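Local structure of LEOA (4AUR) at residues S311-Q316 with S393-R398; R398-S403 with A439-I444. The protein probably binds and hydrolyses GTP, as a bacterial member of the dynamin family from enterotoxigenic Escherichia coli. All blocks are in the same frame, centred on the assembly; numbering follows the deposited sequence.

Contact 1. Residues S311-Q316 with S393-R398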
loop_
_atom_site.group_PDB
_atom_site.type_symbol
_atom_site.label_atom_id
_atom_site.label_comp_id
_atom_site.label_asym_id
_atom_site.label_seq_id
_atom_site.Cartn_x
_atom_site.Cartn_y
_atom_site.Cartn_z
ATOM N N SER A 311 22.615 13.976 -1.430
ATOM C CA SER A 311 24.069 13.879 -1.537
ATOM C C SER A 311 24.501 14.239 -2.943
ATOM O O SER A 311 25.566 14.807 -3.131
ATOM C CB SER A 311 24.548 12.491 -1.137
ATOM O OG SER A 311 24.003 12.156 0.145
ATOM N N ASN A 312 23.655 13.963 -3.924
ATOM C CA ASN A 312 23.881 14.484 -5.269
ATOM C C ASN A 312 23.855 15.989 -5.376
ATOM O O ASN A 312 24.699 16.557 -6.020
ATOM C CB ASN A 312 22.838 13.935 -6.228
ATOM C CG ASN A 312 23.082 12.488 -6.547
ATOM O OD1 ASN A 312 24.191 11.963 -6.294
ATOM N ND2 ASN A 312 22.058 11.817 -7.097
ATOM N N ASP A 313 22.837 16.602 -4.781
ATOM C CA ASP A 313 22.695 18.056 -4.688
ATOM C C ASP A 313 23.909 18.710 -4.116
ATOM O O ASP A 313 24.365 19.734 -4.596
ATOM C CB ASP A 313 21.548 18.412 -3.763
ATOM C CG ASP A 313 20.216 18.120 -4.367
ATOM O OD1 ASP A 313 20.200 17.779 -5.577
ATOM O OD2 ASP A 313 19.201 18.231 -3.640
ATOM N N ILE A 314 24.418 18.111 -3.060
ATOM C CA ILE A 314 25.608 18.601 -2.422
ATOM C C ILE A 314 26.807 18.489 -3.341
ATOM O O ILE A 314 27.603 19.361 -3.389
ATOM C CB ILE A 314 25.810 17.847 -1.106
ATOM C CG1 ILE A 314 24.749 18.323 -0.132
ATOM C CG2 ILE A 314 27.202 18.077 -0.525
ATOM C CD1 ILE A 314 24.689 17.483 1.106
ATOM N N LYS A 315 26.900 17.417 -4.093
ATOM C CA LYS A 315 27.974 17.206 -5.034
ATOM C C LYS A 315 27.955 18.267 -6.098
ATOM O O LYS A 315 28.986 18.877 -6.404
ATOM C CB LYS A 315 27.818 15.837 -5.680
ATOM C CG LYS A 315 29.095 15.295 -6.290
ATOM C CD LYS A 315 28.780 14.231 -7.331
ATOM C CE LYS A 315 30.052 13.654 -7.939
ATOM N NZ LYS A 315 29.754 12.531 -8.888
ATOM N N GLN A 316 26.772 18.496 -6.659
ATOM C CA GLN A 316 26.615 19.424 -7.759
ATOM C C GLN A 316 26.864 20.828 -7.272
ATOM O O GLN A 316 27.571 21.592 -7.903
ATOM C CB GLN A 316 25.224 19.322 -8.363
ATOM C CG GLN A 316 24.928 17.959 -8.977
ATOM C CD GLN A 316 25.820 17.639 -10.154
ATOM O OE1 GLN A 316 26.063 18.499 -11.010
ATOM N NE2 GLN A 316 26.316 16.398 -10.211
ATOM N N SER A 393 19.521 24.297 -0.073
ATOM C CA SER A 393 18.647 24.299 1.084
ATOM C C SER A 393 17.206 24.195 0.634
ATOM O O SER A 393 16.430 23.491 1.242
ATOM C CB SER A 393 18.837 25.585 1.884
ATOM O OG SER A 393 17.750 25.852 2.753
ATOM N N ASP A 394 16.846 24.879 -0.440
ATOM C CA ASP A 394 15.470 24.846 -0.914
ATOM C C ASP A 394 15.022 23.479 -1.463
ATOM O O ASP A 394 13.829 23.155 -1.441
ATOM C CB ASP A 394 15.216 25.966 -1.939
ATOM C CG ASP A 394 15.201 27.364 -1.294
ATOM O OD1 ASP A 394 15.307 27.469 -0.038
ATOM O OD2 ASP A 394 15.086 28.364 -2.045
ATOM N N ASP A 395 15.947 22.669 -1.955
ATOM C CA ASP A 395 15.530 21.370 -2.453
ATOM C C ASP A 395 15.415 20.388 -1.319
ATOM O O ASP A 395 14.456 19.656 -1.216
ATOM C CB ASP A 395 16.470 20.797 -3.486
ATOM C CG ASP A 395 15.861 19.619 -4.188
ATOM O OD1 ASP A 395 14.668 19.725 -4.533
ATOM O OD2 ASP A 395 16.543 18.590 -4.378
ATOM N N ILE A 396 16.407 20.372 -0.461
ATOM C CA ILE A 396 16.322 19.561 0.722
ATOM C C ILE A 396 15.029 19.899 1.442
ATOM O O ILE A 396 14.260 19.026 1.790
ATOM C CB ILE A 396 17.517 19.795 1.640
ATOM C CG1 ILE A 396 18.760 19.204 0.998
ATOM C CG2 ILE A 396 17.257 19.141 2.986
ATOM C CD1 ILE A 396 20.045 19.599 1.666
ATOM N N THR A 397 14.793 21.184 1.622
ATOM C CA THR A 397 13.657 21.680 2.369
ATOM C C THR A 397 12.365 21.365 1.640
ATOM O O THR A 397 11.368 21.074 2.259
ATOM C CB THR A 397 13.856 23.188 2.660
ATOM O OG1 THR A 397 14.728 23.308 3.786
ATOM C CG2 THR A 397 12.567 23.924 2.937
ATOM N N ARG A 398 12.365 21.379 0.327
ATOM C CA ARG A 398 11.139 21.032 -0.373
ATOM C C ARG A 398 10.752 19.546 -0.189
ATOM O O ARG A 398 9.581 19.220 0.011
ATOM C CB ARG A 398 11.232 21.398 -1.864
ATOM C CG ARG A 398 10.101 20.802 -2.685
ATOM C CD ARG A 398 9.824 21.501 -4.007
ATOM N NE ARG A 398 8.477 21.142 -4.464
ATOM C CZ ARG A 398 7.871 21.647 -5.532
ATOM N NH1 ARG A 398 8.486 22.544 -6.298
ATOM N NH2 ARG A 398 6.640 21.246 -5.836
#

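Contact 2. Residues R398-S403 with A439-I444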
loop_
_atom_site.group_PDB
_atom_site.type_symbol
_atom_site.label_atom_id
_atom_site.label_comp_id
_atom_site.label_asym_id
_atom_site.label_seq_id
_atom_site.Cartn_x
_atom_site.Cartn_y
_atom_site.Cartn_z
ATOM N N ARG A 398 12.365 21.379 0.327
ATOM C CA ARG A 398 11.139 21.032 -0.373
ATOM C C ARG A 398 10.752 19.546 -0.189
ATOM O O ARG A 398 9.581 19.220 0.011
ATOM C CB ARG A 398 11.232 21.398 -1.864
ATOM C CG ARG A 398 10.101 20.802 -2.685
ATOM C CD ARG A 398 9.824 21.501 -4.007
ATOM N NE ARG A 398 8.477 21.142 -4.464
ATOM C CZ ARG A 398 7.871 21.647 -5.532
ATOM N NH1 ARG A 398 8.486 22.544 -6.298
ATOM N NH2 ARG A 398 6.640 21.246 -5.836
ATOM N N GLN A 399 11.737 18.661 -0.281
ATOM C CA GLN A 399 11.517 17.223 -0.215
ATOM C C GLN A 399 11.154 16.726 1.193
ATOM O O GLN A 399 10.300 15.861 1.360
ATOM C CB GLN A 399 12.779 16.506 -0.678
ATOM C CG GLN A 399 13.106 16.716 -2.129
ATOM C CD GLN A 399 11.891 16.639 -3.018
ATOM O OE1 GLN A 399 11.121 15.690 -2.968
ATOM N NE2 GLN A 399 11.725 17.644 -3.855
ATOM N N LEU A 400 11.828 17.267 2.199
ATOM C CA LEU A 400 11.478 17.003 3.594
ATOM C C LEU A 400 10.029 17.359 3.853
ATOM O O LEU A 400 9.325 16.673 4.595
ATOM C CB LEU A 400 12.335 17.852 4.512
ATOM C CG LEU A 400 13.783 17.459 4.568
ATOM C CD1 LEU A 400 14.486 18.300 5.613
ATOM C CD2 LEU A 400 13.911 15.982 4.876
ATOM N N SER A 401 9.589 18.453 3.255
ATOM C CA SER A 401 8.250 18.910 3.472
ATOM C C SER A 401 7.244 18.033 2.778
ATOM O O SER A 401 6.108 17.977 3.205
ATOM C CB SER A 401 8.110 20.362 3.034
ATOM O OG SER A 401 8.857 21.171 3.926
ATOM N N SER A 402 7.632 17.360 1.704
ATOM C CA SER A 402 6.673 16.498 1.014
ATOM C C SER A 402 6.586 15.125 1.686
ATOM O O SER A 402 5.624 14.412 1.489
ATOM C CB SER A 402 7.015 16.352 -0.465
ATOM O OG SER A 402 8.290 15.782 -0.590
ATOM N N SER A 403 7.607 14.747 2.440
ATOM C CA SER A 403 7.520 13.579 3.283
ATOM C C SER A 403 6.599 13.895 4.463
ATOM O O SER A 403 5.695 13.129 4.760
ATOM C CB SER A 403 8.895 13.157 3.779
ATOM O OG SER A 403 9.740 12.828 2.699
ATOM N N ALA A 439 12.565 18.280 12.573
ATOM C CA ALA A 439 13.715 18.804 13.269
ATOM C C ALA A 439 14.904 18.883 12.315
ATOM O O ALA A 439 15.800 19.686 12.507
ATOM C CB ALA A 439 14.050 17.936 14.460
ATOM N N ALA A 440 14.930 18.055 11.285
ATOM C CA ALA A 440 16.000 18.161 10.306
ATOM C C ALA A 440 15.751 19.349 9.383
ATOM O O ALA A 440 16.684 20.029 8.991
ATOM C CB ALA A 440 16.123 16.891 9.497
ATOM N N ARG A 441 14.492 19.578 9.028
ATOM C CA ARG A 441 14.124 20.729 8.247
ATOM C C ARG A 441 14.312 22.015 9.048
ATOM O O ARG A 441 14.575 23.052 8.485
ATOM C CB ARG A 441 12.676 20.619 7.781
ATOM C CG ARG A 441 12.332 21.591 6.675
ATOM C CD ARG A 441 10.852 21.636 6.377
ATOM N NE ARG A 441 10.115 22.231 7.490
ATOM C CZ ARG A 441 8.796 22.406 7.515
ATOM N NH1 ARG A 441 8.066 22.050 6.475
ATOM N NH2 ARG A 441 8.208 22.938 8.587
ATOM N N ASP A 442 14.152 21.952 10.360
ATOM C CA ASP A 442 14.352 23.126 11.191
ATOM C C ASP A 442 15.818 23.489 11.300
ATOM O O ASP A 442 16.161 24.656 11.151
ATOM C CB ASP A 442 13.767 22.933 12.593
ATOM C CG ASP A 442 12.312 23.330 12.667
ATOM O OD1 ASP A 442 11.739 23.688 11.603
ATOM O OD2 ASP A 442 11.746 23.278 13.788
ATOM N N THR A 443 16.668 22.498 11.563
ATOM C CA THR A 443 18.086 22.723 11.623
ATOM C C THR A 443 18.587 23.312 10.317
ATOM O O THR A 443 19.506 24.099 10.325
ATOM C CB THR A 443 18.834 21.429 11.937
ATOM O OG1 THR A 443 18.260 20.863 13.107
ATOM C CG2 THR A 443 20.309 21.683 12.198
ATOM N N ILE A 444 17.957 22.972 9.205
ATOM C CA ILE A 444 18.370 23.496 7.900
ATOM C C ILE A 444 17.878 24.907 7.613
ATOM O O ILE A 444 18.558 25.677 6.931
ATOM C CB ILE A 444 17.940 22.539 6.779
ATOM C CG1 ILE A 444 18.847 21.307 6.862
ATOM C CG2 ILE A 444 17.981 23.210 5.406
ATOM C CD1 ILE A 444 18.616 20.272 5.805
#

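Contact 1. Residues S311-Q316 with S393-R398
In the long helical bundle of the dynamin-like helical domain, helix 275-343 meets helix 368-408 through a pair of acidic side chains, Asp-313 and Asp-395. Their CA atoms form the closest CA pair of the two segments, 8.2 Å apart, and both CB atoms point toward the partner helix. The two side chains reach the gap by different torsions: CG of Asp-313 sits anti to its carbonyl carbon (chi1 -72°), whereas CG of Asp-395 sits anti to the backbone N (chi1 -167°). They cross at about a right angle, with the carboxylate planes turned 56° from one another, and each offers one oxygen to the other. Two negative groups so near would normally repel. Arg-309, one turn before Asp-313 on the same helix, forms a salt bridge through NE to Asp-395 OD2 and probably offsets much of that repulsion. The contact is small, burying 122 Å² in all, and lies at the surface of the bundle, where both acids remain partly exposed. Further in, Ile-314, which is buried, touches Leu-392 of helix 368-408 and Ile-532 of helix 530-544. Between the two acids the approach is made by OD2 of Asp-313 and OD2 of Asp-395, 2.8 Å apart.

Contact 2. Residues R398-S403 with A439-I444
Arg-441 extends with CG anti to the backbone N (chi1 -165°) and then bends at chi3 (68°), which carries its guanidinium across to Ser-401, whose OG lies anti to its own carbonyl carbon. Arg-441 NH1 donates to Ser-401 OG over 2.8 Å, with a nearly straight N-H...O angle of 162°, and the hydroxyl oxygen sits at the guanidinium edge, close to its plane. The same hydroxyl bonds to the carbonyl O of Thr-397 one turn back, so it donates within its own helix and accepts across the contact; Glu-404 adds a long, weak ion pair to NH1. Alongside this polar bridge, the apolar contact is carried by one branch of Leu-400. Its CD1 rests against the backbone of helix 430-447, 3.6 Å from Arg-441 CA, and also lies 4.4 Å from Ala-440 CB. Leu-542 of helix 530-544 packs on both Leu-400 and Ala-440, bringing a third helix to the apolar side. The segment axes approach to 9.9 Å. A leucine methyl set against the Arg-441 backbone and CB, with Ala-440 at its margin and an arginine-serine bond beside it, thus joins two nearly antiparallel neighbours in the helical bundle of a dynamin-like protein.

Overall arrangement
Helix 368-408 is common to both contacts: contact 1 joins it to helix 275-343, and contact 2, about 11 Å away between centres, joins it to helix 430-447. The two follow in series along the chain and share Arg-398, where one segment ends and the next begins. They also touch directly, for Ile-396 packs on Ile-444, as do Thr-397 and Ser-393. Helix 530-544 contributes side chains to both neighbourhoods. Helix 368-408 is therefore a middle element of the dynamin-like helical domain, gripped by different partners on different faces, within a bundle separate from the six-stranded sheet of the probable GTPase domain.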